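Local coordinates for protein alpha-L-rhamnosidase (Streptomyces avermitilis, PDB 3W5M) that hydrolyses terminal non-reducing alpha-L-rhamnose residues, releasing L-rhamnose from plant flavonoid glycosides and gum arabic, at residues E493-L501 with V530-Y538; R590-F598 with T617-L625. All blocks are in the same frame, centred on the assembly; numbering follows the deposited sequence.

Contact 1: E493-L501 with V530-Y538; sequences EPKPGVFVL and VLNPDGTIY
Two turns lean on each other here in the concanavalin-like beta domain: the corner at Pro-494 and Lys-495, which runs through a type II beta turn into strand 498-501, and the tip of the small beta hairpin 530-538, a type I turn from Asn-532 to Gly-535. No hydrogen bond links the two segments, so the fit rests on shape. The Pro-494 ring comes down with its CB-CG edge on the peptide of Gly-535, CG lying 3.4 Å from Gly-535 O. Gly-535 holds a positive phi (94°), where a side chain would press on the carbonyl O of Asp-534 and also meet the proline ring. The same Gly-535 O is approached by Val-500 CG2 at 3.8 Å. Because CG1 of Val-500 stands opposite its own backbone N (chi1 176°), that methyl is carried into the apolar base of the hairpin, 3.9 Å from Leu-531 CD2 and 4.0 Å from Ile-537 CG2. Ile-537 also rests on Arg-526 and Ala-528 of strand 522-528, and Leu-531 on Tyr-572, which ties the hairpin to the sheet that strand 498-503 joins. On the outer side Lys-495 bends at chi2 (-75°) and then runs straight, passing its CG and CE over the methyl CG2 of Thr-536, CG at 3.9 Å. Its NZ ends 4.3 Å from Asp-534 OD2, too far for a salt bridge, though the opposite charges probably attract weakly. The side chain of Thr-536 is fixed by its own hairpin: Asp-534 OD1 closes an Asx turn with the backbone N of Thr-536 at 2.9 Å and takes the threonine hydroxyl on its syn lone pair, while Thr-536 OG1 in turn accepts Asn-532 ND2 at 3.1 Å.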
ATOM      1  N   GLU A 493      29.829  -9.132  -7.136  1.00 33.67           N
ATOM      2  CA  GLU A 493      30.645  -8.057  -6.590  1.00 33.12           C
ATOM      3  C   GLU A 493      31.087  -7.174  -7.745  1.00 37.03           C
ATOM      4  O   GLU A 493      32.200  -7.359  -8.267  1.00 38.67           O
ATOM      5  CB  GLU A 493      31.857  -8.631  -5.829  1.00 35.52           C
ATOM      6  CG  GLU A 493      32.704  -7.559  -5.146  1.00 36.92           C
ATOM      7  CD  GLU A 493      33.936  -8.103  -4.397  1.00 42.12           C
ATOM      8  OE1 GLU A 493      34.182  -9.338  -4.390  1.00 42.04           O
ATOM      9  OE2 GLU A 493      34.664  -7.274  -3.801  1.00 39.62           O
ATOM     10  N   PRO A 494      30.212  -6.242  -8.192  1.00 34.64           N
ATOM     11  CA  PRO A 494      30.530  -5.392  -9.353  1.00 36.39           C
ATOM     12  C   PRO A 494      31.558  -4.277  -9.134  1.00 40.60           C
ATOM     13  O   PRO A 494      32.034  -3.697 -10.112  1.00 41.18           O
ATOM     14  CB  PRO A 494      29.170  -4.788  -9.747  1.00 36.78           C
ATOM     15  CG  PRO A 494      28.346  -4.872  -8.517  1.00 34.23           C
ATOM     16  CD  PRO A 494      28.808  -6.081  -7.757  1.00 33.03           C
ATOM     17  N   LYS A 495      31.854  -3.959  -7.875  1.00 41.96           N
ATOM     18  CA  LYS A 495      32.941  -3.049  -7.492  1.00 40.53           C
ATOM     19  C   LYS A 495      33.511  -3.632  -6.198  1.00 42.63           C
ATOM     20  O   LYS A 495      32.770  -4.285  -5.452  1.00 38.37           O
ATOM     21  CB  LYS A 495      32.440  -1.623  -7.246  1.00 40.78           C
ATOM     22  CG  LYS A 495      31.690  -0.939  -8.391  1.00 44.30           C
ATOM     23  CD  LYS A 495      32.603  -0.472  -9.516  1.00 47.56           C
ATOM     24  CE  LYS A 495      31.799   0.234 -10.599  1.00 52.01           C
ATOM     25  NZ  LYS A 495      32.661   0.735 -11.713  1.00 53.44           N
ATOM     26  N   PRO A 496      34.828  -3.421  -5.924  1.00 42.78           N
ATOM     27  CA  PRO A 496      35.406  -4.081  -4.742  1.00 43.03           C
ATOM     28  C   PRO A 496      34.645  -3.728  -3.449  1.00 39.25           C
ATOM     29  O   PRO A 496      34.403  -2.555  -3.178  1.00 37.34           O
ATOM     30  CB  PRO A 496      36.858  -3.565  -4.702  1.00 44.50           C
ATOM     31  CG  PRO A 496      36.882  -2.363  -5.597  1.00 46.06           C
ATOM     32  CD  PRO A 496      35.826  -2.600  -6.641  1.00 47.02           C
ATOM     33  N   GLY A 497      34.242  -4.756  -2.703  1.00 38.12           N
ATOM     34  CA  GLY A 497      33.531  -4.582  -1.419  1.00 37.85           C
ATOM     35  C   GLY A 497      32.102  -4.066  -1.532  1.00 35.03           C
ATOM     36  O   GLY A 497      31.464  -3.754  -0.519  1.00 32.33           O
ATOM     37  N   VAL A 498      31.604  -3.962  -2.760  1.00 33.63           N
ATOM     38  CA  VAL A 498      30.202  -3.582  -2.998  1.00 32.38           C
ATOM     39  C   VAL A 498      29.483  -4.761  -3.624  1.00 32.48           C
ATOM     40  O   VAL A 498      29.650  -5.038  -4.817  1.00 36.60           O
ATOM     41  CB  VAL A 498      30.093  -2.320  -3.884  1.00 34.25           C
ATOM     42  CG1 VAL A 498      28.634  -2.006  -4.222  1.00 33.85           C
ATOM     43  CG2 VAL A 498      30.759  -1.132  -3.200  1.00 34.34           C
ATOM     44  N   PHE A 499      28.700  -5.469  -2.813  1.00 28.56           N
ATOM     45  CA  PHE A 499      28.067  -6.708  -3.235  1.00 29.88           C
ATOM     46  C   PHE A 499      26.619  -6.445  -3.611  1.00 31.50           C
ATOM     47  O   PHE A 499      25.959  -5.594  -2.998  1.00 30.21           O
ATOM     48  CB  PHE A 499      28.142  -7.761  -2.127  1.00 32.41           C
ATOM     49  CG  PHE A 499      29.556  -8.119  -1.736  1.00 35.67           C
ATOM     50  CD1 PHE A 499      30.266  -7.322  -0.833  1.00 38.03           C
ATOM     51  CD2 PHE A 499      30.188  -9.228  -2.299  1.00 37.04           C
ATOM     52  CE1 PHE A 499      31.574  -7.633  -0.481  1.00 41.90           C
ATOM     53  CE2 PHE A 499      31.496  -9.553  -1.950  1.00 39.90           C
ATOM     54  CZ  PHE A 499      32.192  -8.751  -1.043  1.00 42.72           C
ATOM     55  N   VAL A 500      26.147  -7.146  -4.637  1.00 28.52           N
ATOM     56  CA  VAL A 500      24.766  -7.006  -5.100  1.00 25.72           C
ATOM     57  C   VAL A 500      24.128  -8.386  -5.055  1.00 28.32           C
ATOM     58  O   VAL A 500      24.653  -9.342  -5.640  1.00 28.73           O
ATOM     59  CB  VAL A 500      24.677  -6.370  -6.509  1.00 26.15           C
ATOM     60  CG1 VAL A 500      23.226  -6.339  -6.976  1.00 25.98           C
ATOM     61  CG2 VAL A 500      25.264  -4.965  -6.523  1.00 26.65           C
ATOM     62  N   LEU A 501      23.026  -8.515  -4.313  1.00 26.82           N
ATOM     63  CA  LEU A 501      22.359  -9.797  -4.173  1.00 26.22           C
ATOM     64  C   LEU A 501      21.020  -9.715  -4.889  1.00 25.24           C
ATOM     65  O   LEU A 501      20.267  -8.747  -4.701  1.00 25.72           O
ATOM     66  CB  LEU A 501      22.192 -10.206  -2.699  1.00 27.35           C
ATOM     67  CG  LEU A 501      23.439 -10.645  -1.904  1.00 27.38           C
ATOM     68  CD1 LEU A 501      24.311  -9.459  -1.537  1.00 29.91           C
ATOM     69  CD2 LEU A 501      23.096 -11.474  -0.673  1.00 28.75           C
ATOM     70  N   VAL A 530      16.153  -2.270 -10.344  1.00 22.72           N
ATOM     71  CA  VAL A 530      16.904  -2.643 -11.565  1.00 23.73           C
ATOM     72  C   VAL A 530      18.397  -2.358 -11.395  1.00 24.78           C
ATOM     73  O   VAL A 530      18.811  -1.719 -10.407  1.00 23.66           O
ATOM     74  CB  VAL A 530      16.367  -1.894 -12.814  1.00 23.70           C
ATOM     75  CG1 VAL A 530      14.925  -2.324 -13.114  1.00 24.69           C
ATOM     76  CG2 VAL A 530      16.444  -0.390 -12.615  1.00 22.69           C
ATOM     77  N   LEU A 531      19.190  -2.831 -12.367  1.00 24.49           N
ATOM     78  CA  LEU A 531      20.646  -2.673 -12.374  1.00 25.57           C
ATOM     79  C   LEU A 531      21.092  -1.836 -13.550  1.00 28.43           C
ATOM     80  O   LEU A 531      20.381  -1.730 -14.565  1.00 28.39           O
ATOM     81  CB  LEU A 531      21.329  -4.039 -12.477  1.00 25.00           C
ATOM     82  CG  LEU A 531      21.130  -5.093 -11.390  1.00 25.27           C
ATOM     83  CD1 LEU A 531      21.897  -6.357 -11.733  1.00 28.65           C
ATOM     84  CD2 LEU A 531      21.526  -4.583 -10.011  1.00 26.97           C
ATOM     85  N   ASN A 532      22.248  -1.199 -13.413  1.00 29.46           N
ATOM     86  CA  ASN A 532      22.915  -0.574 -14.563  1.00 31.22           C
ATOM     87  C   ASN A 532      23.597  -1.668 -15.386  1.00 31.97           C
ATOM     88  O   ASN A 532      23.811  -2.774 -14.879  1.00 30.04           O
ATOM     89  CB  ASN A 532      23.965   0.443 -14.084  1.00 29.84           C
ATOM     90  CG  ASN A 532      23.368   1.591 -13.308  1.00 28.64           C
ATOM     91  OD1 ASN A 532      22.580   2.384 -13.833  1.00 29.63           O
ATOM     92  ND2 ASN A 532      23.765   1.708 -12.050  1.00 27.77           N
ATOM     93  N   PRO A 533      23.980  -1.370 -16.657  1.00 35.38           N
ATOM     94  CA  PRO A 533      24.645  -2.436 -17.439  1.00 34.91           C
ATOM     95  C   PRO A 533      25.928  -2.992 -16.799  1.00 35.54           C
ATOM     96  O   PRO A 533      26.270  -4.141 -17.042  1.00 38.97           O
ATOM     97  CB  PRO A 533      24.939  -1.773 -18.788  1.00 35.38           C
ATOM     98  CG  PRO A 533      23.977  -0.644 -18.887  1.00 36.39           C
ATOM     99  CD  PRO A 533      23.740  -0.157 -17.472  1.00 35.98           C
ATOM    100  N   ASP A 534      26.600  -2.222 -15.947  1.00 38.25           N
ATOM    101  CA  ASP A 534      27.800  -2.740 -15.246  1.00 40.93           C
ATOM    102  C   ASP A 534      27.504  -3.685 -14.064  1.00 39.11           C
ATOM    103  O   ASP A 534      28.424  -4.268 -13.473  1.00 39.41           O
ATOM    104  CB  ASP A 534      28.771  -1.608 -14.847  1.00 43.97           C
ATOM    105  CG  ASP A 534      28.205  -0.670 -13.775  1.00 46.24           C
ATOM    106  OD1 ASP A 534      27.218  -1.030 -13.095  1.00 41.41           O
ATOM    107  OD2 ASP A 534      28.777   0.431 -13.598  1.00 47.83           O
ATOM    108  N   GLY A 535      26.226  -3.841 -13.717  1.00 35.54           N
ATOM    109  CA  GLY A 535      25.855  -4.761 -12.647  1.00 31.43           C
ATOM    110  C   GLY A 535      25.735  -4.094 -11.284  1.00 30.67           C
ATOM    111  O   GLY A 535      25.434  -4.770 -10.294  1.00 29.49           O
ATOM    112  N   THR A 536      25.961  -2.780 -11.229  1.00 29.10           N
ATOM    113  CA  THR A 536      25.720  -1.989  -9.999  1.00 27.77           C
ATOM    114  C   THR A 536      24.230  -1.617  -9.938  1.00 26.61           C
ATOM    115  O   THR A 536      23.566  -1.564 -10.987  1.00 23.83           O
ATOM    116  CB  THR A 536      26.543  -0.683  -9.943  1.00 28.06           C
ATOM    117  OG1 THR A 536      26.229   0.133 -11.068  1.00 30.54           O
ATOM    118  CG2 THR A 536      28.063  -0.959  -9.901  1.00 28.86           C
ATOM    119  N   ILE A 537      23.719  -1.345  -8.731  1.00 25.23           N
ATOM    120  CA  ILE A 537      22.308  -0.958  -8.587  1.00 24.62           C
ATOM    121  C   ILE A 537      21.997   0.435  -9.118  1.00 24.61           C
ATOM    122  O   ILE A 537      22.825   1.361  -9.049  1.00 23.26           O
ATOM    123  CB  ILE A 537      21.774  -1.111  -7.143  1.00 24.13           C
ATOM    124  CG1 ILE A 537      22.496  -0.154  -6.175  1.00 23.25           C
ATOM    125  CG2 ILE A 537      21.862  -2.571  -6.717  1.00 23.95           C
ATOM    126  CD1 ILE A 537      21.756   0.094  -4.860  1.00 24.37           C
ATOM    127  N   TYR A 538      20.812   0.556  -9.715  1.00 23.13           N
ATOM    128  CA  TYR A 538      20.321   1.813 -10.227  1.00 24.04           C
ATOM    129  C   TYR A 538      19.228   2.289  -9.290  1.00 24.71           C
ATOM    130  O   TYR A 538      18.257   1.556  -9.072  1.00 25.07           O
ATOM    131  CB  TYR A 538      19.723   1.607 -11.632  1.00 25.41           C
ATOM    132  CG  TYR A 538      19.063   2.845 -12.212  1.00 26.92           C
ATOM    133  CD1 TYR A 538      19.821   3.873 -12.772  1.00 27.03           C
ATOM    134  CD2 TYR A 538      17.678   2.990 -12.209  1.00 27.02           C
ATOM    135  CE1 TYR A 538      19.220   5.012 -13.313  1.00 28.50           C
ATOM    136  CE2 TYR A 538      17.068   4.117 -12.757  1.00 28.79           C
ATOM    137  CZ  TYR A 538      17.842   5.127 -13.311  1.00 28.89           C
ATOM    138  OH  TYR A 538      17.231   6.244 -13.868  1.00 29.76           O
TER

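Contact 2: R590-F598 with T617-L625; sequences RVMHTSAPF and TWGQRGNFL
Arg-621, near the C-terminal end of helix 607-622, runs back along its own helix, passing His-593 and then Phe-598. Its CB sits over one face of the His-593 ring as a CH-pi contact, 4.0 Å from the ring centroid, and CG and CD continue past His-593 CD2, with CD also touching Phe-598 CZ. A bend at chi3 (83°) then swings the guanidinium back over the helix, where it grips Thr-617 side-on. NE bonds to Thr-617 O at 3.1 Å, from above the carbonyl plane, and NH2 bonds to Thr-617 OG1 at 3.0 Å; that hydroxyl also has Ser-614 O as a partner. Arg-621 NH1 donates to the O of water 2 at 2.8 Å. The same water also bonds His-593 NE2. The flat group is thus fixed in rotation while its faces are taken: the Trp-618 ring lies over its centre on one side, and Phe-598 comes to the rim of the other, CZ to Arg-621 CZ 3.4 Å, the planes tilted by 45°. Putting an alanine here would probably leave a gap between Phe-598 and Trp-618, strip water 2 of one partner and leave the Phe-598 ring freer to turn. Past the helix end the backbones join directly, Thr-594 N to Phe-624 O at 2.9 Å, nearly straight, while water 1 links Met-592 O and, weakly, Arg-621 O. Val-591 adds both methyls against the Trp-618 ring. The segment axes of strand 590-594 and helix 617-622 pass 8.6 Å apart at 71°. Strand 480-493 pairs with the strand, Trp-618 reaches Met-507 of strand 506-508, and Phe-624 packs on Ala-651 of helix 641-654, so the contact seats the (alpha/alpha)6 barrel on the beta sheet.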
ATOM      1  N   ARG A 590      11.732 -10.432   2.818  1.00 19.36           N
ATOM      2  CA  ARG A 590      10.505 -10.801   3.518  1.00 18.03           C
ATOM      3  C   ARG A 590       9.396 -10.022   2.837  1.00 18.40           C
ATOM      4  O   ARG A 590       9.339  -8.809   2.954  1.00 17.89           O
ATOM      5  CB  ARG A 590      10.593 -10.469   5.005  1.00 18.90           C
ATOM      6  CG  ARG A 590      11.742 -11.225   5.684  1.00 20.30           C
ATOM      7  CD  ARG A 590      11.898 -10.831   7.153  1.00 23.70           C
ATOM      8  NE  ARG A 590      12.113  -9.398   7.271  1.00 23.21           N
ATOM      9  CZ  ARG A 590      11.668  -8.615   8.263  1.00 24.25           C
ATOM     10  NH1 ARG A 590      10.971  -9.107   9.296  1.00 22.47           N
ATOM     11  NH2 ARG A 590      11.943  -7.308   8.216  1.00 24.55           N
ATOM     12  N   VAL A 591       8.581 -10.730   2.073  1.00 17.06           N
ATOM     13  CA  VAL A 591       7.517 -10.125   1.245  1.00 16.79           C
ATOM     14  C   VAL A 591       6.319  -9.793   2.151  1.00 17.57           C
ATOM     15  O   VAL A 591       5.761 -10.699   2.777  1.00 18.71           O
ATOM     16  CB  VAL A 591       7.080 -11.122   0.164  1.00 16.94           C
ATOM     17  CG1 VAL A 591       5.918 -10.581  -0.679  1.00 17.72           C
ATOM     18  CG2 VAL A 591       8.270 -11.467  -0.740  1.00 17.52           C
ATOM     19  N   MET A 592       5.937  -8.511   2.202  1.00 18.08           N
ATOM     20  CA  MET A 592       4.864  -8.029   3.065  1.00 18.31           C
ATOM     21  C   MET A 592       3.731  -7.420   2.276  1.00 17.48           C
ATOM     22  O   MET A 592       3.989  -6.642   1.378  1.00 17.92           O
ATOM     23  CB  MET A 592       5.395  -6.933   3.972  1.00 20.72           C
ATOM     24  CG  MET A 592       6.360  -7.465   4.998  1.00 23.70           C
ATOM     25  SD  MET A 592       7.108  -6.113   5.941  1.00 26.52           S
ATOM     26  CE  MET A 592       8.429  -7.055   6.735  1.00 23.54           C
ATOM     27  N   HIS A 593       2.494  -7.761   2.646  1.00 17.45           N
ATOM     28  CA  HIS A 593       1.293  -7.135   2.043  1.00 16.62           C
ATOM     29  C   HIS A 593       0.085  -7.438   2.896  1.00 17.10           C
ATOM     30  O   HIS A 593       0.178  -8.150   3.908  1.00 15.06           O
ATOM     31  CB  HIS A 593       1.064  -7.586   0.569  1.00 17.44           C
ATOM     32  CG  HIS A 593       1.075  -9.068   0.351  1.00 16.97           C
ATOM     33  ND1 HIS A 593       0.010  -9.885   0.677  1.00 16.14           N
ATOM     34  CD2 HIS A 593       1.998  -9.871  -0.242  1.00 17.64           C
ATOM     35  CE1 HIS A 593       0.297 -11.133   0.336  1.00 18.13           C
ATOM     36  NE2 HIS A 593       1.491 -11.147  -0.233  1.00 17.33           N
ATOM     37  N   THR A 594      -1.057  -6.858   2.525  1.00 15.76           N
ATOM     38  CA  THR A 594      -2.297  -7.199   3.200  1.00 17.26           C
ATOM     39  C   THR A 594      -2.541  -8.720   3.315  1.00 17.60           C
ATOM     40  O   THR A 594      -2.277  -9.490   2.375  1.00 17.31           O
ATOM     41  CB  THR A 594      -3.498  -6.478   2.556  1.00 17.11           C
ATOM     42  OG1 THR A 594      -4.663  -6.679   3.380  1.00 18.61           O
ATOM     43  CG2 THR A 594      -3.769  -6.975   1.167  1.00 15.99           C
ATOM     44  N   SER A 595      -3.042  -9.155   4.475  1.00 18.34           N
ATOM     45  CA  SER A 595      -3.259 -10.579   4.719  1.00 18.77           C
ATOM     46  C   SER A 595      -4.570 -10.959   4.093  1.00 20.69           C
ATOM     47  O   SER A 595      -5.609 -10.977   4.759  1.00 22.39           O
ATOM     48  CB  SER A 595      -3.218 -10.904   6.228  1.00 19.03           C
ATOM     49  OG  SER A 595      -3.952  -9.928   7.011  1.00 20.45           O
ATOM     50  N   ALA A 596      -4.536 -11.202   2.784  1.00 20.12           N
ATOM     51  CA  ALA A 596      -5.702 -11.683   2.051  1.00 20.61           C
ATOM     52  C   ALA A 596      -5.216 -12.804   1.159  1.00 20.53           C
ATOM     53  O   ALA A 596      -4.079 -12.753   0.686  1.00 24.44           O
ATOM     54  CB  ALA A 596      -6.321 -10.550   1.220  1.00 19.54           C
ATOM     55  N   PRO A 597      -6.049 -13.842   0.945  1.00 19.91           N
ATOM     56  CA  PRO A 597      -5.634 -14.977   0.125  1.00 20.14           C
ATOM     57  C   PRO A 597      -5.570 -14.635  -1.365  1.00 20.72           C
ATOM     58  O   PRO A 597      -6.285 -13.739  -1.836  1.00 19.50           O
ATOM     59  CB  PRO A 597      -6.748 -16.021   0.354  1.00 19.95           C
ATOM     60  CG  PRO A 597      -7.916 -15.259   0.902  1.00 21.41           C
ATOM     61  CD  PRO A 597      -7.375 -14.037   1.573  1.00 20.64           C
ATOM     62  N   PHE A 598      -4.705 -15.345  -2.096  1.00 21.79           N
ATOM     63  CA  PHE A 598      -4.753 -15.298  -3.559  1.00 20.98           C
ATOM     64  C   PHE A 598      -5.912 -16.164  -4.028  1.00 20.87           C
ATOM     65  O   PHE A 598      -6.170 -17.213  -3.468  1.00 22.26           O
ATOM     66  CB  PHE A 598      -3.415 -15.765  -4.161  1.00 21.42           C
ATOM     67  CG  PHE A 598      -2.295 -14.813  -3.872  1.00 21.86           C
ATOM     68  CD1 PHE A 598      -1.552 -14.934  -2.689  1.00 22.12           C
ATOM     69  CD2 PHE A 598      -2.044 -13.743  -4.730  1.00 22.80           C
ATOM     70  CE1 PHE A 598      -0.562 -13.999  -2.394  1.00 23.01           C
ATOM     71  CE2 PHE A 598      -1.040 -12.816  -4.445  1.00 23.71           C
ATOM     72  CZ  PHE A 598      -0.302 -12.950  -3.272  1.00 22.64           C
ATOM     73  N   THR A 617       0.201 -10.636 -10.470  1.00 20.83           N
ATOM     74  CA  THR A 617      -0.032 -10.966  -9.049  1.00 20.73           C
ATOM     75  C   THR A 617       1.068 -10.381  -8.194  1.00 21.43           C
ATOM     76  O   THR A 617       0.832 -10.024  -7.038  1.00 20.53           O
ATOM     77  CB  THR A 617      -0.195 -12.473  -8.765  1.00 21.45           C
ATOM     78  OG1 THR A 617       1.050 -13.173  -8.964  1.00 22.48           O
ATOM     79  CG2 THR A 617      -1.300 -13.096  -9.666  1.00 22.67           C
ATOM     80  N   TRP A 618       2.274 -10.261  -8.753  1.00 18.61           N
ATOM     81  CA  TRP A 618       3.353  -9.606  -8.002  1.00 19.75           C
ATOM     82  C   TRP A 618       3.194  -8.079  -7.969  1.00 19.73           C
ATOM     83  O   TRP A 618       3.475  -7.461  -6.956  1.00 20.08           O
ATOM     84  CB  TRP A 618       4.749 -10.064  -8.495  1.00 18.71           C
ATOM     85  CG  TRP A 618       5.183 -11.388  -7.940  1.00 19.25           C
ATOM     86  CD1 TRP A 618       5.025 -12.607  -8.509  1.00 18.58           C
ATOM     87  CD2 TRP A 618       5.799 -11.616  -6.659  1.00 18.71           C
ATOM     88  NE1 TRP A 618       5.515 -13.587  -7.674  1.00 21.77           N
ATOM     89  CE2 TRP A 618       6.007 -13.004  -6.537  1.00 19.22           C
ATOM     90  CE3 TRP A 618       6.195 -10.767  -5.605  1.00 19.49           C
ATOM     91  CZ2 TRP A 618       6.616 -13.593  -5.399  1.00 20.05           C
ATOM     92  CZ3 TRP A 618       6.791 -11.342  -4.468  1.00 19.08           C
ATOM     93  CH2 TRP A 618       6.996 -12.747  -4.383  1.00 19.80           C
ATOM     94  N   GLY A 619       2.774  -7.453  -9.081  1.00 17.55           N
ATOM     95  CA  GLY A 619       2.498  -6.031  -9.092  1.00 18.14           C
ATOM     96  C   GLY A 619       1.346  -5.698  -8.155  1.00 17.89           C
ATOM     97  O   GLY A 619       1.373  -4.675  -7.459  1.00 18.37           O
ATOM     98  N   GLN A 620       0.341  -6.574  -8.096  1.00 18.75           N
ATOM     99  CA  GLN A 620      -0.793  -6.304  -7.215  1.00 18.41           C
ATOM    100  C   GLN A 620      -0.334  -6.401  -5.753  1.00 18.15           C
ATOM    101  O   GLN A 620      -0.531  -5.481  -4.955  1.00 17.67           O
ATOM    102  CB  GLN A 620      -1.917  -7.299  -7.440  1.00 18.75           C
ATOM    103  CG  GLN A 620      -3.086  -7.114  -6.479  1.00 20.42           C
ATOM    104  CD  GLN A 620      -4.194  -8.123  -6.708  1.00 22.71           C
ATOM    105  OE1 GLN A 620      -5.300  -8.013  -6.144  1.00 23.38           O
ATOM    106  NE2 GLN A 620      -3.898  -9.134  -7.492  1.00 24.82           N
ATOM    107  N   ARG A 621       0.292  -7.503  -5.412  1.00 18.84           N
ATOM    108  CA  ARG A 621       0.633  -7.708  -3.994  1.00 19.97           C
ATOM    109  C   ARG A 621       1.634  -6.670  -3.494  1.00 19.54           C
ATOM    110  O   ARG A 621       1.578  -6.247  -2.325  1.00 19.48           O
ATOM    111  CB  ARG A 621       1.084  -9.146  -3.730  1.00 21.28           C
ATOM    112  CG  ARG A 621       2.545  -9.439  -4.018  1.00 21.37           C
ATOM    113  CD  ARG A 621       2.808 -10.915  -3.814  1.00 20.89           C
ATOM    114  NE  ARG A 621       2.445 -11.694  -5.002  1.00 23.01           N
ATOM    115  CZ  ARG A 621       2.598 -13.015  -5.125  1.00 23.34           C
ATOM    116  NH1 ARG A 621       3.081 -13.744  -4.117  1.00 23.90           N
ATOM    117  NH2 ARG A 621       2.264 -13.622  -6.265  1.00 23.40           N
ATOM    118  N   GLY A 622       2.528  -6.231  -4.371  1.00 17.92           N
ATOM    119  CA  GLY A 622       3.523  -5.234  -3.983  1.00 18.33           C
ATOM    120  C   GLY A 622       2.904  -3.894  -3.621  1.00 20.86           C
ATOM    121  O   GLY A 622       3.460  -3.103  -2.845  1.00 21.05           O
ATOM    122  N   ASN A 623       1.738  -3.629  -4.201  1.00 18.84           N
ATOM    123  CA  ASN A 623       1.084  -2.353  -3.972  1.00 19.30           C
ATOM    124  C   ASN A 623      -0.184  -2.439  -3.129  1.00 19.78           C
ATOM    125  O   ASN A 623      -1.008  -1.490  -3.121  1.00 22.08           O
ATOM    126  CB  ASN A 623       0.733  -1.753  -5.333  1.00 19.52           C
ATOM    127  CG  ASN A 623       1.942  -1.171  -6.019  1.00 20.39           C
ATOM    128  OD1 ASN A 623       2.426  -0.116  -5.625  1.00 20.75           O
ATOM    129  ND2 ASN A 623       2.458  -1.874  -7.025  1.00 21.64           N
ATOM    130  N   PHE A 624      -0.390  -3.573  -2.469  1.00 19.55           N
ATOM    131  CA  PHE A 624      -1.560  -3.737  -1.605  1.00 18.69           C
ATOM    132  C   PHE A 624      -1.033  -3.800  -0.160  1.00 18.63           C
ATOM    133  O   PHE A 624      -1.156  -4.812   0.509  1.00 19.66           O
ATOM    134  CB  PHE A 624      -2.338  -4.996  -1.989  1.00 19.25           C
ATOM    135  CG  PHE A 624      -3.474  -4.748  -2.959  1.00 21.26           C
ATOM    136  CD1 PHE A 624      -3.363  -3.784  -3.963  1.00 20.77           C
ATOM    137  CD2 PHE A 624      -4.656  -5.510  -2.878  1.00 21.40           C
ATOM    138  CE1 PHE A 624      -4.411  -3.566  -4.864  1.00 22.73           C
ATOM    139  CE2 PHE A 624      -5.693  -5.293  -3.767  1.00 22.57           C
ATOM    140  CZ  PHE A 624      -5.569  -4.331  -4.764  1.00 22.70           C
ATOM    141  N   LEU A 625      -0.435  -2.700   0.298  1.00 18.98           N
ATOM    142  CA  LEU A 625       0.081  -2.538   1.667  1.00 20.41           C
ATOM    143  C   LEU A 625      -0.618  -1.352   2.322  1.00 19.03           C
ATOM    144  O   LEU A 625      -0.262  -0.204   2.072  1.00 20.74           O
ATOM    145  CB  LEU A 625       1.590  -2.273   1.671  1.00 22.71           C
ATOM    146  CG  LEU A 625       2.595  -3.398   1.765  1.00 24.33           C
ATOM    147  CD1 LEU A 625       2.752  -3.993   0.350  1.00 25.56           C
ATOM    148  CD2 LEU A 625       3.937  -2.848   2.273  1.00 23.25           C
TER
HETATM  149  O   HOH W   1       4.190  -7.284  -1.302  1.00 20.94           O
HETATM  150  O   HOH W   2       3.157 -13.330  -1.379  1.00 23.68           O

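How the contacts relate
Coming from the N terminus, the chain leaves strand 480-493 at the corner near Pro-494, and contact 1 closes a loop of mostly beta structure when it returns at 530-538. It then completes the sheet through strands 572-576 and 587-594. Contact 2 opens on that last strand and closes after the chain has crossed strand 600-604 and turned into helix 607-622. The two loops follow in series, neither enclosing nor crossing the other, and their centres lie about 27 Å apart. Both reach the same large sheet, where strand 480-493 separates 498-503 from 587-594. Contact 1 fastens a hairpin within the concanavalin-like domain; contact 2 couples that domain to the catalytic helical barrel.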